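Local coordinates for protein putative methyltransferase (Porphyromonas gingivalis, PDB 3LL7) that probably transfers methyl groups from S-adenosylmethionine to an acceptor that has not been identified, at residues Ser78-Ser84 with Leu104-Ala110; Ile91-Val97 with Leu111-Gln117; Leu222-Leu228 with Leu240-Leu246; Glu227-Ala233 with Pro257-Leu263. The contacts are given in a common frame with arbitrary orientation. Numbering follows the deposited sequence.

Contact 1 of 4, residues Ser78-Ser84 with Leu104-Ala110. With FMT (formic acid), chain D.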
# COMPACT_ATOMS: atom_id res chain seq x y z
N SER A 78 5.42 -8.53 -5.04
CA SER A 78 6.29 -7.67 -4.25
C SER A 78 5.65 -6.32 -3.90
O SER A 78 4.72 -5.88 -4.57
CB SER A 78 7.61 -7.44 -4.97
OG SER A 78 7.47 -6.41 -5.93
N SER A 79 6.17 -5.69 -2.85
CA SER A 79 5.89 -4.26 -2.58
C SER A 79 6.22 -3.37 -3.80
O SER A 79 7.03 -3.74 -4.66
CB SER A 79 6.69 -3.78 -1.37
OG SER A 79 6.15 -4.28 -0.15
N GLY A 80 5.55 -2.22 -3.89
CA GLY A 80 5.93 -1.21 -4.87
C GLY A 80 7.15 -0.47 -4.35
O GLY A 80 7.60 -0.71 -3.23
N ALA A 81 7.67 0.43 -5.16
CA ALA A 81 8.78 1.30 -4.76
C ALA A 81 8.41 2.31 -3.65
O ALA A 81 9.19 2.55 -2.73
CB ALA A 81 9.34 2.05 -6.00
N VAL A 82 7.23 2.92 -3.75
CA VAL A 82 6.90 3.99 -2.80
C VAL A 82 6.57 3.52 -1.38
O VAL A 82 7.00 4.15 -0.41
CB VAL A 82 5.83 4.97 -3.34
CG1 VAL A 82 6.52 6.12 -4.08
CG2 VAL A 82 4.85 4.26 -4.24
N THR A 83 5.84 2.42 -1.24
CA THR A 83 5.51 1.94 0.10
C THR A 83 6.70 1.28 0.77
O THR A 83 6.91 1.45 1.98
CB THR A 83 4.33 0.96 0.11
OG1 THR A 83 4.60 -0.14 -0.79
CG2 THR A 83 3.07 1.68 -0.33
N SER A 84 7.50 0.55 -0.02
CA SER A 84 8.69 -0.06 0.55
C SER A 84 9.51 1.02 1.22
O SER A 84 9.89 0.87 2.35
CB SER A 84 9.52 -0.80 -0.50
OG SER A 84 10.17 0.12 -1.35
N LEU A 104 11.13 -10.96 -2.97
CA LEU A 104 12.01 -10.31 -3.96
C LEU A 104 13.05 -9.44 -3.25
O LEU A 104 14.13 -9.13 -3.80
CB LEU A 104 11.14 -9.46 -4.92
CG LEU A 104 11.71 -8.97 -6.24
CD1 LEU A 104 12.44 -10.09 -6.99
CD2 LEU A 104 10.58 -8.42 -7.12
N GLY A 105 12.71 -9.03 -2.02
CA GLY A 105 13.69 -8.35 -1.16
C GLY A 105 13.59 -6.82 -1.16
O GLY A 105 14.45 -6.13 -0.58
N ILE A 106 12.57 -6.27 -1.79
CA ILE A 106 12.48 -4.82 -1.83
C ILE A 106 12.17 -4.18 -0.48
O ILE A 106 12.64 -3.07 -0.20
CB ILE A 106 11.52 -4.31 -2.91
CG1 ILE A 106 11.70 -2.80 -3.08
CG2 ILE A 106 10.10 -4.72 -2.56
CD1 ILE A 106 10.84 -2.19 -4.16
N ASP A 107 11.39 -4.86 0.37
CA ASP A 107 11.19 -4.39 1.73
C ASP A 107 12.51 -4.50 2.51
O ASP A 107 12.88 -3.57 3.23
CB ASP A 107 10.05 -5.18 2.41
CG ASP A 107 8.66 -4.82 1.84
OD1 ASP A 107 8.51 -3.73 1.28
OD2 ASP A 107 7.71 -5.62 1.98
N PHE A 108 13.22 -5.62 2.37
CA PHE A 108 14.47 -5.81 3.09
C PHE A 108 15.44 -4.71 2.69
O PHE A 108 16.06 -4.11 3.56
CB PHE A 108 15.10 -7.16 2.76
CG PHE A 108 16.39 -7.42 3.46
CD1 PHE A 108 16.40 -7.71 4.82
CD2 PHE A 108 17.60 -7.46 2.75
CE1 PHE A 108 17.61 -8.01 5.50
CE2 PHE A 108 18.81 -7.74 3.42
CZ PHE A 108 18.81 -8.01 4.80
N ILE A 109 15.52 -4.42 1.39
CA ILE A 109 16.40 -3.35 0.89
C ILE A 109 16.02 -1.98 1.52
O ILE A 109 16.90 -1.21 1.92
CB ILE A 109 16.38 -3.27 -0.67
CG1 ILE A 109 16.93 -4.58 -1.27
CG2 ILE A 109 17.18 -2.07 -1.19
CD1 ILE A 109 18.37 -4.81 -1.01
N ALA A 110 14.71 -1.73 1.63
CA ALA A 110 14.24 -0.46 2.23
C ALA A 110 14.65 -0.38 3.69
O ALA A 110 15.03 0.68 4.16
CB ALA A 110 12.73 -0.28 2.08
C FMT D . 9.09 -7.81 -0.97
O1 FMT D . 10.04 -7.71 -0.19
O2 FMT D . 9.16 -8.43 -2.03

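Contact 2 of 4, residues Ile91-Val97 with Leu111-Gln117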
# COMPACT_ATOMS: atom_id res chain seq x y z
N ILE A 91 12.84 2.60 10.97
CA ILE A 91 14.12 1.97 11.28
C ILE A 91 15.21 2.99 11.59
O ILE A 91 15.63 3.73 10.70
CB ILE A 91 14.58 1.05 10.10
CG1 ILE A 91 13.44 0.14 9.62
CG2 ILE A 91 15.87 0.24 10.48
CD1 ILE A 91 12.87 -0.84 10.66
N ARG A 92 15.68 3.03 12.83
CA ARG A 92 16.81 3.91 13.20
C ARG A 92 18.08 3.60 12.42
O ARG A 92 18.39 2.43 12.17
CB ARG A 92 17.09 3.83 14.70
CG ARG A 92 16.11 4.59 15.57
CD ARG A 92 16.64 4.68 17.03
NE ARG A 92 17.31 5.95 17.38
CZ ARG A 92 18.62 6.10 17.53
NH1 ARG A 92 19.45 5.07 17.35
NH2 ARG A 92 19.12 7.28 17.86
N GLU A 93 18.81 4.64 12.03
CA GLU A 93 20.05 4.50 11.27
C GLU A 93 21.08 3.67 12.05
O GLU A 93 21.30 3.93 13.23
CB GLU A 93 20.61 5.88 10.90
CG GLU A 93 21.95 5.89 10.18
CD GLU A 93 21.85 5.44 8.72
OE1 GLU A 93 20.91 5.88 8.02
OE2 GLU A 93 22.71 4.65 8.27
N GLY A 94 21.69 2.68 11.39
CA GLY A 94 22.76 1.86 11.98
C GLY A 94 22.34 0.70 12.88
O GLY A 94 23.17 0.17 13.62
N THR A 95 21.08 0.30 12.81
CA THR A 95 20.52 -0.77 13.65
C THR A 95 20.63 -2.16 12.97
O THR A 95 21.23 -2.28 11.89
CB THR A 95 19.05 -0.50 13.97
OG1 THR A 95 18.37 -0.15 12.75
CG2 THR A 95 18.90 0.64 15.01
N LYS A 96 20.06 -3.18 13.62
CA LYS A 96 20.01 -4.56 13.13
C LYS A 96 18.57 -4.94 12.80
O LYS A 96 17.66 -4.62 13.56
CB LYS A 96 20.51 -5.54 14.22
CG LYS A 96 21.98 -5.42 14.62
CD LYS A 96 22.29 -6.29 15.85
CE LYS A 96 21.81 -5.65 17.15
NZ LYS A 96 22.43 -6.26 18.38
N VAL A 97 18.37 -5.63 11.68
CA VAL A 97 17.04 -6.09 11.27
C VAL A 97 17.01 -7.57 10.84
O VAL A 97 17.97 -8.09 10.31
CB VAL A 97 16.42 -5.21 10.13
CG1 VAL A 97 16.17 -3.77 10.63
CG2 VAL A 97 17.32 -5.21 8.91
N LEU A 111 14.57 -1.50 4.41
CA LEU A 111 15.05 -1.56 5.80
C LEU A 111 16.55 -1.32 5.90
O LEU A 111 17.02 -0.62 6.80
CB LEU A 111 14.72 -2.90 6.46
CG LEU A 111 13.26 -3.39 6.47
CD1 LEU A 111 13.25 -4.76 7.15
CD2 LEU A 111 12.32 -2.41 7.16
N MSE A 112 17.29 -1.90 4.96
CA MSE A 112 18.74 -1.77 4.92
C MSE A 112 19.25 -0.41 4.40
O MSE A 112 20.45 -0.15 4.46
CB MSE A 112 19.31 -2.90 4.07
CG MSE A 112 19.11 -4.29 4.67
SE MSE A 112 19.94 -4.55 6.40
CE MSE A 112 21.75 -4.09 5.95
N SER A 113 18.35 0.45 3.91
CA SER A 113 18.71 1.85 3.62
C SER A 113 19.07 2.56 4.91
O SER A 113 19.72 3.59 4.89
CB SER A 113 17.60 2.61 2.89
OG SER A 113 16.47 2.85 3.73
N LYS A 114 18.63 1.99 6.04
CA LYS A 114 18.88 2.60 7.36
C LYS A 114 19.74 1.71 8.25
O LYS A 114 20.70 2.17 8.87
CB LYS A 114 17.55 2.90 8.06
CG LYS A 114 16.62 3.90 7.32
CD LYS A 114 17.12 5.38 7.43
CE LYS A 114 16.77 6.03 8.77
NZ LYS A 114 15.29 6.07 9.11
N ALA A 115 19.37 0.43 8.34
CA ALA A 115 20.05 -0.54 9.19
C ALA A 115 21.44 -0.85 8.65
O ALA A 115 21.67 -0.76 7.45
CB ALA A 115 19.22 -1.81 9.27
N SER A 116 22.36 -1.22 9.54
CA SER A 116 23.73 -1.58 9.13
C SER A 116 23.90 -3.08 8.96
O SER A 116 24.79 -3.52 8.24
CB SER A 116 24.76 -1.06 10.14
OG SER A 116 24.43 -1.46 11.46
N GLN A 117 23.09 -3.86 9.67
CA GLN A 117 23.19 -5.32 9.61
C GLN A 117 21.80 -5.92 9.46
O GLN A 117 20.85 -5.46 10.09
CB GLN A 117 23.86 -5.87 10.88
CG GLN A 117 25.17 -5.22 11.26
CD GLN A 117 25.65 -5.70 12.62
OE1 GLN A 117 25.52 -5.00 13.62
NE2 GLN A 117 26.17 -6.91 12.66
O HOH W 1 22.14 3.96 5.78

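Contact 3 of 4, residues Leu222-Leu228 with Leu240-Leu246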
# COMPACT_ATOMS: atom_id res chain seq x y z
N LEU A 222 -4.08 -8.53 18.30
CA LEU A 222 -2.64 -8.49 18.48
C LEU A 222 -2.32 -7.83 19.81
O LEU A 222 -2.92 -6.83 20.17
CB LEU A 222 -1.98 -7.73 17.32
CG LEU A 222 -2.02 -8.41 15.95
CD1 LEU A 222 -1.34 -7.56 14.89
CD2 LEU A 222 -1.38 -9.81 15.99
N LEU A 223 -1.37 -8.41 20.53
CA LEU A 223 -0.92 -7.82 21.79
C LEU A 223 0.26 -6.89 21.53
O LEU A 223 1.02 -7.09 20.57
CB LEU A 223 -0.55 -8.92 22.81
CG LEU A 223 -1.71 -9.68 23.47
CD1 LEU A 223 -1.21 -10.80 24.42
CD2 LEU A 223 -2.66 -8.73 24.21
N HIS A 224 0.38 -5.88 22.39
CA HIS A 224 1.55 -4.99 22.46
C HIS A 224 1.72 -4.07 21.27
O HIS A 224 2.82 -3.55 21.05
CB HIS A 224 2.85 -5.79 22.71
CG HIS A 224 2.83 -6.54 24.00
ND1 HIS A 224 2.88 -5.91 25.22
CD2 HIS A 224 2.73 -7.86 24.26
CE1 HIS A 224 2.82 -6.81 26.18
NE2 HIS A 224 2.74 -8.01 25.63
N VAL A 225 0.62 -3.84 20.55
CA VAL A 225 0.61 -2.92 19.40
C VAL A 225 0.83 -1.49 19.89
O VAL A 225 0.19 -1.06 20.84
CB VAL A 225 -0.71 -3.02 18.62
CG1 VAL A 225 -0.80 -1.93 17.55
CG2 VAL A 225 -0.83 -4.38 17.96
N GLN A 226 1.75 -0.78 19.24
CA GLN A 226 2.07 0.60 19.60
C GLN A 226 1.53 1.63 18.63
O GLN A 226 1.30 2.77 19.01
CB GLN A 226 3.58 0.77 19.70
CG GLN A 226 4.20 -0.06 20.85
CD GLN A 226 3.67 0.34 22.21
OE1 GLN A 226 3.60 1.53 22.55
NE2 GLN A 226 3.29 -0.66 23.00
N GLU A 227 1.37 1.24 17.37
CA GLU A 227 0.85 2.12 16.31
C GLU A 227 0.39 1.28 15.13
O GLU A 227 0.95 0.21 14.88
CB GLU A 227 1.89 3.17 15.87
CG GLU A 227 3.27 2.61 15.44
CD GLU A 227 4.29 3.70 15.12
OE1 GLU A 227 3.91 4.79 14.66
OE2 GLU A 227 5.49 3.48 15.36
N LEU A 228 -0.60 1.78 14.37
CA LEU A 228 -1.05 1.11 13.15
C LEU A 228 -1.11 2.18 12.05
O LEU A 228 -1.68 3.25 12.25
CB LEU A 228 -2.43 0.44 13.40
CG LEU A 228 -3.02 -0.42 12.29
CD1 LEU A 228 -4.00 -1.44 12.80
CD2 LEU A 228 -3.70 0.49 11.19
N LEU A 240 -1.38 -2.15 5.48
CA LEU A 240 -1.42 -1.67 6.85
C LEU A 240 -0.08 -2.07 7.47
O LEU A 240 0.50 -3.11 7.13
CB LEU A 240 -2.54 -2.35 7.63
CG LEU A 240 -3.95 -2.40 7.07
CD1 LEU A 240 -4.85 -2.67 8.26
CD2 LEU A 240 -4.39 -1.14 6.34
N LEU A 241 0.42 -1.23 8.37
CA LEU A 241 1.66 -1.57 9.04
C LEU A 241 1.39 -1.48 10.51
O LEU A 241 0.79 -0.50 10.98
CB LEU A 241 2.74 -0.58 8.65
CG LEU A 241 3.21 -0.66 7.21
CD1 LEU A 241 4.06 0.57 6.88
CD2 LEU A 241 4.06 -1.93 7.03
N VAL A 242 1.77 -2.51 11.24
CA VAL A 242 1.56 -2.51 12.68
C VAL A 242 2.91 -2.67 13.36
O VAL A 242 3.71 -3.49 12.93
CB VAL A 242 0.65 -3.67 13.08
CG1 VAL A 242 0.41 -3.64 14.55
CG2 VAL A 242 -0.69 -3.59 12.34
N ARG A 243 3.18 -1.86 14.38
CA ARG A 243 4.39 -2.06 15.17
C ARG A 243 4.03 -2.53 16.56
O ARG A 243 3.15 -1.94 17.20
CB ARG A 243 5.22 -0.78 15.23
CG ARG A 243 6.57 -0.97 15.99
CD ARG A 243 7.41 0.29 15.90
NE ARG A 243 6.82 1.40 16.64
CZ ARG A 243 6.94 1.56 17.96
NH1 ARG A 243 6.38 2.62 18.56
NH2 ARG A 243 7.62 0.68 18.70
N MSE A 244 4.70 -3.60 17.01
CA MSE A 244 4.52 -4.17 18.35
C MSE A 244 5.82 -4.10 19.13
O MSE A 244 6.90 -4.21 18.55
CB MSE A 244 4.10 -5.64 18.30
CG MSE A 244 2.65 -5.83 18.00
SE MSE A 244 2.32 -7.54 17.19
CE MSE A 244 3.21 -7.09 15.53
N SER A 245 5.73 -3.92 20.44
CA SER A 245 6.91 -3.80 21.25
C SER A 245 6.56 -4.07 22.70
O SER A 245 5.59 -3.50 23.22
CB SER A 245 7.52 -2.40 21.08
OG SER A 245 8.72 -2.26 21.83
N LEU A 246 7.30 -5.00 23.32
CA LEU A 246 7.24 -5.27 24.79
C LEU A 246 7.97 -4.17 25.55
O LEU A 246 7.88 -4.07 26.79
CB LEU A 246 7.91 -6.60 25.11
CG LEU A 246 7.25 -7.97 24.95
CD1 LEU A 246 8.22 -9.06 25.42
CD2 LEU A 246 5.95 -8.08 25.71
O HOH W 2 3.19 -3.34 24.98

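Contact 4 of 4, residues Glu227-Ala233 with Pro257-Leu263. With FMT (formic acid), chain E; FMT (formic acid), chain I.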
# COMPACT_ATOMS: atom_id res chain seq x y z
N GLU A 227 1.37 1.24 17.37
CA GLU A 227 0.85 2.12 16.31
C GLU A 227 0.39 1.28 15.13
O GLU A 227 0.95 0.21 14.88
CB GLU A 227 1.89 3.17 15.87
CG GLU A 227 3.27 2.61 15.44
CD GLU A 227 4.29 3.70 15.12
OE1 GLU A 227 3.91 4.79 14.66
OE2 GLU A 227 5.49 3.48 15.36
N LEU A 228 -0.60 1.78 14.37
CA LEU A 228 -1.05 1.11 13.15
C LEU A 228 -1.11 2.18 12.05
O LEU A 228 -1.68 3.25 12.25
CB LEU A 228 -2.43 0.44 13.40
CG LEU A 228 -3.02 -0.42 12.29
CD1 LEU A 228 -4.00 -1.44 12.80
CD2 LEU A 228 -3.70 0.49 11.19
N HIS A 229 -0.50 1.91 10.91
CA HIS A 229 -0.47 2.89 9.83
C HIS A 229 -1.28 2.35 8.66
O HIS A 229 -1.09 1.19 8.25
CB HIS A 229 0.97 3.12 9.36
CG HIS A 229 1.83 3.85 10.35
ND1 HIS A 229 2.65 4.89 9.98
CD2 HIS A 229 1.99 3.69 11.68
CE1 HIS A 229 3.27 5.35 11.05
NE2 HIS A 229 2.89 4.64 12.10
N VAL A 230 -2.17 3.18 8.11
CA VAL A 230 -2.92 2.81 6.91
C VAL A 230 -2.27 3.57 5.77
O VAL A 230 -2.27 4.82 5.77
CB VAL A 230 -4.42 3.19 7.02
CG1 VAL A 230 -5.15 2.83 5.71
CG2 VAL A 230 -5.03 2.50 8.23
N VAL A 231 -1.62 2.84 4.87
CA VAL A 231 -0.74 3.52 3.89
C VAL A 231 -1.30 3.43 2.47
O VAL A 231 -1.40 2.32 1.90
CB VAL A 231 0.70 2.94 3.94
CG1 VAL A 231 1.62 3.67 2.95
CG2 VAL A 231 1.27 3.00 5.38
N ALA A 232 -1.66 4.57 1.90
CA ALA A 232 -2.09 4.62 0.51
C ALA A 232 -0.98 5.19 -0.39
O ALA A 232 -0.17 6.02 0.06
CB ALA A 232 -3.35 5.45 0.37
N ALA A 233 -0.94 4.70 -1.63
CA ALA A 233 -0.06 5.18 -2.72
C ALA A 233 -0.80 4.95 -4.04
O ALA A 233 -1.56 3.99 -4.17
CB ALA A 233 1.27 4.42 -2.72
N PRO A 257 -2.61 4.63 18.51
CA PRO A 257 -2.54 5.64 17.45
C PRO A 257 -2.63 5.02 16.05
O PRO A 257 -1.82 4.16 15.70
CB PRO A 257 -1.14 6.26 17.63
CG PRO A 257 -0.78 5.98 19.07
CD PRO A 257 -1.41 4.66 19.38
N ILE A 258 -3.60 5.49 15.27
CA ILE A 258 -3.78 5.10 13.88
C ILE A 258 -3.30 6.24 13.00
O ILE A 258 -3.79 7.39 13.14
CB ILE A 258 -5.26 4.78 13.58
CG1 ILE A 258 -5.75 3.66 14.53
CG2 ILE A 258 -5.46 4.35 12.13
CD1 ILE A 258 -7.27 3.55 14.59
N HIS A 259 -2.38 5.93 12.09
CA HIS A 259 -1.88 6.92 11.14
C HIS A 259 -2.46 6.66 9.76
O HIS A 259 -2.26 5.56 9.19
CB HIS A 259 -0.36 6.78 10.99
CG HIS A 259 0.42 7.13 12.22
ND1 HIS A 259 0.14 6.61 13.46
CD2 HIS A 259 1.48 7.95 12.37
CE1 HIS A 259 1.01 7.10 14.34
NE2 HIS A 259 1.83 7.91 13.70
N ALA A 260 -3.14 7.66 9.19
CA ALA A 260 -3.69 7.51 7.85
C ALA A 260 -2.86 8.37 6.95
O ALA A 260 -2.75 9.59 7.17
CB ALA A 260 -5.19 7.93 7.82
N ILE A 261 -2.24 7.76 5.95
CA ILE A 261 -1.35 8.55 5.11
C ILE A 261 -1.52 8.25 3.65
O ILE A 261 -1.70 7.10 3.27
CB ILE A 261 0.10 8.46 5.55
CG1 ILE A 261 0.92 9.64 4.93
CG2 ILE A 261 0.65 7.09 5.27
CD1 ILE A 261 2.17 10.03 5.73
N ASN A 262 -1.49 9.29 2.84
CA ASN A 262 -1.65 9.14 1.41
C ASN A 262 -0.36 9.61 0.79
O ASN A 262 -0.14 10.80 0.71
CB ASN A 262 -2.85 9.98 0.91
CG ASN A 262 -3.18 9.73 -0.54
OD1 ASN A 262 -3.09 8.61 -1.02
ND2 ASN A 262 -3.57 10.80 -1.27
N LEU A 263 0.49 8.67 0.36
CA LEU A 263 1.81 9.03 -0.20
C LEU A 263 1.68 9.63 -1.60
O LEU A 263 0.95 9.10 -2.43
CB LEU A 263 2.74 7.81 -0.23
CG LEU A 263 2.90 7.14 1.14
CD1 LEU A 263 3.74 5.85 1.05
CD2 LEU A 263 3.46 8.12 2.18
C FMT E . -2.85 12.52 4.52
O1 FMT E . -3.43 12.14 5.55
O2 FMT E . -1.76 12.11 4.09
C FMT I . -3.55 13.89 0.19
O1 FMT I . -3.76 14.55 1.21
O2 FMT I . -4.46 13.47 -0.52

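Contact 1 of 4, residues Ser78-Ser84 with Leu104-Ala110
This contact lies at the glycine-rich turn of a Rossmann-like methyltransferase fold, where strand 96-99 passes into helix 106-112. In class I methyltransferases this turn is where S-adenosylmethionine usually binds. Here it faces the loop that leads into helix 81-86. Gly105 is the N-cap of helix 106-112. Its positive phi of 98° would jam a CB against the preceding carbonyl. A formic acid molecule, probably from crystallisation, accepts a 3.2 Å hydrogen bond at O1 from Asp107 N, and a weak 3.3 Å one at O2 from Leu104 N.

Ile106 is the main apolar piece between the segments. Its CG2 is 3.7 Å from Ser79 CB, and its CD1 is 3.7 Å from Gly80 O. Ser78 CB packs on Leu104 CD2 at 3.8 Å. Helix 81-86 comes close enough for Ser84 O to touch Ala110 CB at 3.1 Å. Asp107 carries the polar link. Its OD2 hydrogen-bonds Tyr168 OH of the central sheet, and Lys208 NZ hydrogen-bonds Ser79 OG. The one hydrogen bond between the segments runs from Ser79 OG to Asp107 OD1, at 2.8 Å.

Contact 2 of 4, residues Ile91-Val97 with Leu111-Gln117
Val97, Ile91, Leu111 and Ala115 form the apolar centre. Val97 CG1 meets Ala115 CB at 3.9 Å, and Val97 CG2 meets SE of Met112, a selenomethionine, at 3.7 Å. Ile91 CG1 lies 3.7 Å from Leu111 CD2. Ile91 CG2 reaches Ala115 CB at 4.1 Å.

Backbone hydrogen bonds flank this centre. Val97 N donates to Gln117 O at 3.0 Å, and Gln117 N bonds Thr95 O weakly at 3.3 Å. Lys96 and Gln117 thus form a parallel bridge, where two sheet strands begin side by side. Ser116 N also donates to Thr95 O, at 2.8 Å. A type II turn from Arg92 to Thr95 presents Gly94 N to Lys114 O at 2.8 Å. Gly94 has a positive phi of 82°, as suits its place in this turn.

At the polar edge, Lys114 NZ hydrogen-bonds Ile91 O at 2.8 Å and also Ser88 O. A water joins Glu93 OE2 and Ser113 O, at 2.6 Å from each.

The contact closes the base of the beta-alpha-beta unit of strand 96-99, helix 106-112 and strand 117-122. Strand 166-173 flanks it through Tyr166, which touches Ile91, Thr95 and Val97. Strand 144-149 touches Met112 through Val145.

Contact 3 of 4, residues Leu222-Leu228 with Leu240-Leu246
Backbone hydrogen bonds hold the two strands antiparallel, their axes 4.6 Å apart at the closest and at 160°. Ser245 N donates to His224 O at 3.0 Å, Gln226 N to Arg243 O at 2.7 Å, and Arg243 N to Glu227 O at 3.1 Å. Val225 pairs with Met244, but Glu227 pairs with Arg243. The shift is a classic beta bulge: Gln226 (phi/psi -106/-28) and Glu227 lie opposite Arg243. A CA-H...O contact joins Leu228 CA to Leu241 O at 3.3 Å.

Apolar side chains gather on the face of Val225, Leu228, Val242 and the selenomethionine Met244. Val225 CG1 is 3.7 Å from Val242 CG1, and Val225 CG2 is 3.8 Å from Met244 CG. Leu228 CG is 3.9 Å from Val242 CG2. Helix 215-221 covers this face through Leu215 and Leu219. The pair matches the antiparallel hairpin that usually closes the class I methyltransferase sheet; here strand 258-263 extends it. Strand 236-244 lies between 225-233 and 204-209, antiparallel to both.

On the opposite face, Glu227 OE2 makes a salt bridge with Arg243 NE at 2.8 Å. Gln226 CB lies over the guanidinium. Arg243 has a second acidic partner, Glu248, through NH2.

One CH-pi contact sits at the open end. Leu246 CD2 lies 3.4 Å from the centroid of the His224 ring, over its face. A water 2.6 Å from His224 ND1 donates to Ser245 O at 3.0 Å.

Contact 4 of 4, residues Glu227-Ala233 with Pro257-Leu263
Glu227 starts the pairing with a CA-H...O contact, its CA 3.4 Å from Pro257 O. Its OE1 accepts a 2.8 Å hydrogen bond from His229 NE2. Leu228 N donates to Pro257 O at 3.0 Å, and Leu228 O accepts from His259 N at 2.8 Å. His229 stacks on His259 in an offset pair, with centroids 3.9 Å apart and planes at 11°. His229 ND1 also hydrogen-bonds Tyr86 OH.

Val230 N reaches His259 O at 2.6 Å, and Val230 O accepts from Ile261 N at 2.9 Å. This parallel ladder adds strand 258-263 beyond the terminal hairpin of the Rossmann-like methyltransferase sheet. Val230 faces helix 299-304. Val231 points to the other face, where its CG1 packs on Leu263 CD1 at 3.6 Å and Tyr86 of helix 81-86 covers it. Ala232 N donates to Ile261 O at 2.9 Å, and Ala232 O accepts from Leu263 N at 2.7 Å. Asn262 N donates to one formic acid O2, at 3.1 Å. Ala233 CB ends the row 4.5 Å from Leu263 CB.

From the N terminus, contact 1 closes the loop from helix 81-86 through strand 96-99 to helix 106-112. Contact 2 opens within that loop and ends beyond it, so the two cross. Both use helix 106-112, and together they tie it to helix 81-86 and to the start of the central strands. Contacts 3 and 4 both come after these in the chain. Contact 3 closes the hairpin of strands 225-233 and 236-244. Contact 4 starts on the same first strand, sharing Glu227 and Leu228, and crosses contact 3 to bring in strand 258-263. Contacts 1 and 4 meet where Val82 and Thr83 pack on Ala233, which links helix 81-86 to the far part of the sheet.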